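Local structure of flavin prenyltransferase PAD1, mitochondrial (Aspergillus niger, 6QLG) at residues T48-A53 with V122-M127. The protein probably makes the prenylated FMN cofactor of ferulic acid decarboxylase, joining a dimethylallyl group to N5 and C6 of the flavin without a metal. Residues are numbered along the deposited sequence; the frame is centred on the assembly and turned at random.
Sequences TGATGA and VVPCSM. With FMN (flavin mononucleotide), chain M.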
ATOM      1  N   THR B  48      20.011 -15.642  21.495  1.00 19.07           N
ATOM      2  CA  THR B  48      18.638 -15.671  21.979  1.00 22.45           C
ATOM      3  C   THR B  48      18.166 -17.116  22.095  1.00 22.55           C
ATOM      4  O   THR B  48      18.847 -18.057  21.677  1.00 24.01           O
ATOM      5  CB  THR B  48      17.695 -14.877  21.059  1.00 20.39           C
ATOM      6  OG1 THR B  48      17.593 -15.528  19.787  1.00 21.81           O
ATOM      7  CG2 THR B  48      18.202 -13.457  20.858  1.00 18.82           C
ATOM      8  N   GLY B  49      16.973 -17.280  22.660  1.00 23.54           N
ATOM      9  CA  GLY B  49      16.454 -18.592  22.993  1.00 23.58           C
ATOM     10  C   GLY B  49      15.845 -19.379  21.849  1.00 27.12           C
ATOM     11  O   GLY B  49      14.882 -20.124  22.051  1.00 30.20           O
ATOM     12  N   ALA B  50      16.379 -19.224  20.645  1.00 20.99           N
ATOM     13  CA  ALA B  50      16.040 -20.124  19.553  1.00 25.07           C
ATOM     14  C   ALA B  50      16.969 -21.329  19.594  1.00 25.55           C
ATOM     15  O   ALA B  50      18.118 -21.232  20.034  1.00 27.51           O
ATOM     16  CB  ALA B  50      16.152 -19.420  18.200  1.00 19.99           C
ATOM     17  N   THR B  51      16.461 -22.475  19.148  1.00 25.88           N
ATOM     18  CA  THR B  51      17.306 -23.659  19.088  1.00 25.26           C
ATOM     19  C   THR B  51      18.450 -23.424  18.108  1.00 28.97           C
ATOM     20  O   THR B  51      18.286 -22.760  17.080  1.00 26.35           O
ATOM     21  CB  THR B  51      16.484 -24.896  18.699  1.00 26.89           C
ATOM     22  OG1 THR B  51      17.291 -26.072  18.833  1.00 24.39           O
ATOM     23  CG2 THR B  51      15.979 -24.805  17.280  1.00 22.17           C
ATOM     24  N   GLY B  52      19.627 -23.935  18.456  1.00 25.20           N
ATOM     25  CA  GLY B  52      20.816 -23.683  17.665  1.00 21.74           C
ATOM     26  C   GLY B  52      21.870 -22.891  18.411  1.00 22.16           C
ATOM     27  O   GLY B  52      22.575 -22.070  17.817  1.00 23.32           O
ATOM     28  N   ALA B  53      21.986 -23.129  19.721  1.00 22.23           N
ATOM     29  CA  ALA B  53      22.968 -22.405  20.523  1.00 22.09           C
ATOM     30  C   ALA B  53      24.389 -22.634  20.025  1.00 23.69           C
ATOM     31  O   ALA B  53      25.232 -21.737  20.129  1.00 22.33           O
ATOM     32  CB  ALA B  53      22.849 -22.811  21.993  1.00 20.34           C
ATOM     33  N   VAL B 122      22.889 -11.583  15.581  1.00 18.55           N
ATOM     34  CA  VAL B 122      22.031 -12.276  16.533  1.00 17.27           C
ATOM     35  C   VAL B 122      21.949 -13.727  16.078  1.00 19.90           C
ATOM     36  O   VAL B 122      21.338 -14.031  15.048  1.00 19.17           O
ATOM     37  CB  VAL B 122      20.642 -11.631  16.626  1.00 20.77           C
ATOM     38  CG1 VAL B 122      19.831 -12.274  17.740  1.00 17.78           C
ATOM     39  CG2 VAL B 122      20.767 -10.127  16.854  1.00 14.32           C
ATOM     40  N   VAL B 123      22.574 -14.625  16.833  1.00 18.34           N
ATOM     41  CA  VAL B 123      22.738 -16.008  16.392  1.00 16.52           C
ATOM     42  C   VAL B 123      22.677 -16.953  17.589  1.00 22.06           C
ATOM     43  O   VAL B 123      23.534 -16.881  18.483  1.00 19.90           O
ATOM     44  CB  VAL B 123      24.050 -16.179  15.606  1.00 21.59           C
ATOM     45  CG1 VAL B 123      25.223 -15.518  16.341  1.00 18.37           C
ATOM     46  CG2 VAL B 123      24.333 -17.652  15.353  1.00 21.25           C
ATOM     47  N   PRO B 124      21.667 -17.829  17.674  1.00 22.57           N
ATOM     48  CA  PRO B 124      20.518 -17.826  16.763  1.00 20.16           C
ATOM     49  C   PRO B 124      19.527 -16.736  17.159  1.00 22.53           C
ATOM     50  O   PRO B 124      19.604 -16.236  18.284  1.00 16.37           O
ATOM     51  CB  PRO B 124      19.922 -19.218  16.951  1.00 22.09           C
ATOM     52  CG  PRO B 124      20.245 -19.553  18.374  1.00 23.14           C
ATOM     53  CD  PRO B 124      21.581 -18.914  18.668  1.00 22.06           C
ATOM     54  N   CYS B 125      18.624 -16.365  16.257  1.00 20.57           N
ATOM     55  CA  CYS B 125      17.672 -15.290  16.503  1.00 18.27           C
ATOM     56  C   CYS B 125      16.265 -15.870  16.565  1.00 21.22           C
ATOM     57  O   CYS B 125      15.779 -16.439  15.581  1.00 19.16           O
ATOM     58  CB  CYS B 125      17.763 -14.215  15.421  1.00 21.12           C
ATOM     59  SG  CYS B 125      16.679 -12.800  15.724  1.00 21.57           S
ATOM     60  N   SER B 126      15.618 -15.718  17.716  1.00 17.30           N
ATOM     61  CA  SER B 126      14.249 -16.177  17.876  1.00 19.83           C
ATOM     62  C   SER B 126      13.283 -15.249  17.144  1.00 20.98           C
ATOM     63  O   SER B 126      13.620 -14.122  16.767  1.00 15.73           O
ATOM     64  CB  SER B 126      13.876 -16.247  19.355  1.00 21.95           C
ATOM     65  OG  SER B 126      13.818 -14.944  19.916  1.00 18.56           O
ATOM     66  N   MET B 127      12.056 -15.743  16.949  1.00 18.14           N
ATOM     67  CA  MET B 127      11.011 -14.907  16.369  1.00 20.19           C
ATOM     68  C   MET B 127      10.645 -13.758  17.297  1.00 20.32           C
ATOM     69  O   MET B 127      10.314 -12.664  16.828  1.00 18.98           O
ATOM     70  CB  MET B 127       9.776 -15.753  16.051  1.00 18.84           C
ATOM     71  CG  MET B 127      10.014 -16.837  15.008  1.00 18.61           C
ATOM     72  SD  MET B 127      10.546 -16.190  13.407  1.00 19.30           S
ATOM     73  CE  MET B 127      12.333 -16.398  13.491  1.00 15.43           C
TER
HETATM   74  N1  FMN M 402      11.565 -19.610  19.335  1.00 29.85           N
HETATM   75  C2  FMN M 402      11.769 -19.391  17.988  1.00 25.85           C
HETATM   76  O2  FMN M 402      11.311 -18.385  17.460  1.00 27.00           O
HETATM   77  N3  FMN M 402      12.483 -20.304  17.245  1.00 30.49           N
HETATM   78  C4  FMN M 402      12.993 -21.436  17.855  1.00 29.93           C
HETATM   79  O4  FMN M 402      13.635 -22.266  17.210  1.00 29.74           O
HETATM   80  C4A FMN M 402      12.791 -21.662  19.210  1.00 32.24           C
HETATM   81  N5  FMN M 402      13.312 -22.801  19.796  1.00 30.53           N
HETATM   82  C5A FMN M 402      13.123 -23.041  21.145  1.00 36.21           C
HETATM   83  C6  FMN M 402      13.649 -24.191  21.745  1.00 38.98           C
HETATM   84  C7  FMN M 402      13.464 -24.445  23.102  1.00 40.68           C
HETATM   85  C7M FMN M 402      14.037 -25.688  23.729  1.00 46.14           C
HETATM   86  C8  FMN M 402      12.744 -23.523  23.862  1.00 39.26           C
HETATM   87  C8M FMN M 402      12.524 -23.766  25.331  1.00 31.18           C
HETATM   88  C9  FMN M 402      12.217 -22.377  23.256  1.00 36.12           C
HETATM   89  C9A FMN M 402      12.402 -22.123  21.900  1.00 32.65           C
HETATM   90  N10 FMN M 402      11.888 -20.971  21.305  1.00 35.63           N
HETATM   91  C10 FMN M 402      12.071 -20.741  19.952  1.00 31.57           C
HETATM   92  C1' FMN M 402      11.087 -19.983  22.108  1.00 29.15           C
HETATM   93  C2' FMN M 402      11.858 -18.781  22.655  1.00 31.80           C
HETATM   94  O2' FMN M 402      12.858 -19.206  23.557  1.00 28.55           O
HETATM   95  C3' FMN M 402      10.871 -17.844  23.354  1.00 30.78           C
HETATM   96  O3' FMN M 402      10.008 -17.283  22.391  1.00 25.90           O
HETATM   97  C4' FMN M 402      11.556 -16.723  24.126  1.00 25.80           C
HETATM   98  O4' FMN M 402      10.593 -15.780  24.545  1.00 29.56           O
HETATM   99  C5' FMN M 402      12.590 -16.003  23.276  1.00 28.66           C
HETATM  100  O5' FMN M 402      13.271 -15.100  24.116  1.00 23.31           O
HETATM  101  P   FMN M 402      14.629 -14.386  23.637  1.00 26.52           P
HETATM  102  O1P FMN M 402      14.806 -13.101  24.407  1.00 23.09           O
HETATM  103  O2P FMN M 402      15.782 -15.317  23.924  1.00 25.96           O
HETATM  104  O3P FMN M 402      14.579 -14.058  22.162  1.00 26.32           O
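T48 N donates to P124 O, joining the loop after strand 42-47 to the end of neighbouring strand 119-125, where a cis peptide before P124 turns the chain. These are C-terminal ends of parallel strands in a Rossmann-like flavoprotein fold, FMN lying across the two loops. Threonine suits position 48: OG1 gives its proton to P124 O at 2.6 Å, tilted 30° from the carbonyl plane, and accepts from S126 N at 2.9 Å. A chi1 of 67° sets OG1 between backbone N and carbonyl carbon; the T48 and V122 side chains cross at about a right angle, CG2 meeting V122 CG1. The P124 ring fills the bend of 50-52, its CG 3.2 Å from A50 O and CD 3.4 Å from G52 O. G52 has a positive phi; a CB there would jam against T51 O and point at this ring. A50 is small enough for CB to touch P124 CB and FMN C4. A CB on G49 would strike FMN O2'; its N-H donates a hydrogen bond to FMN O2P at 2.6 Å. S126 OG caps helix 127-135 and donates to FMN O3P at 2.5 Å, while M127 N meets FMN O2 almost straight (171°).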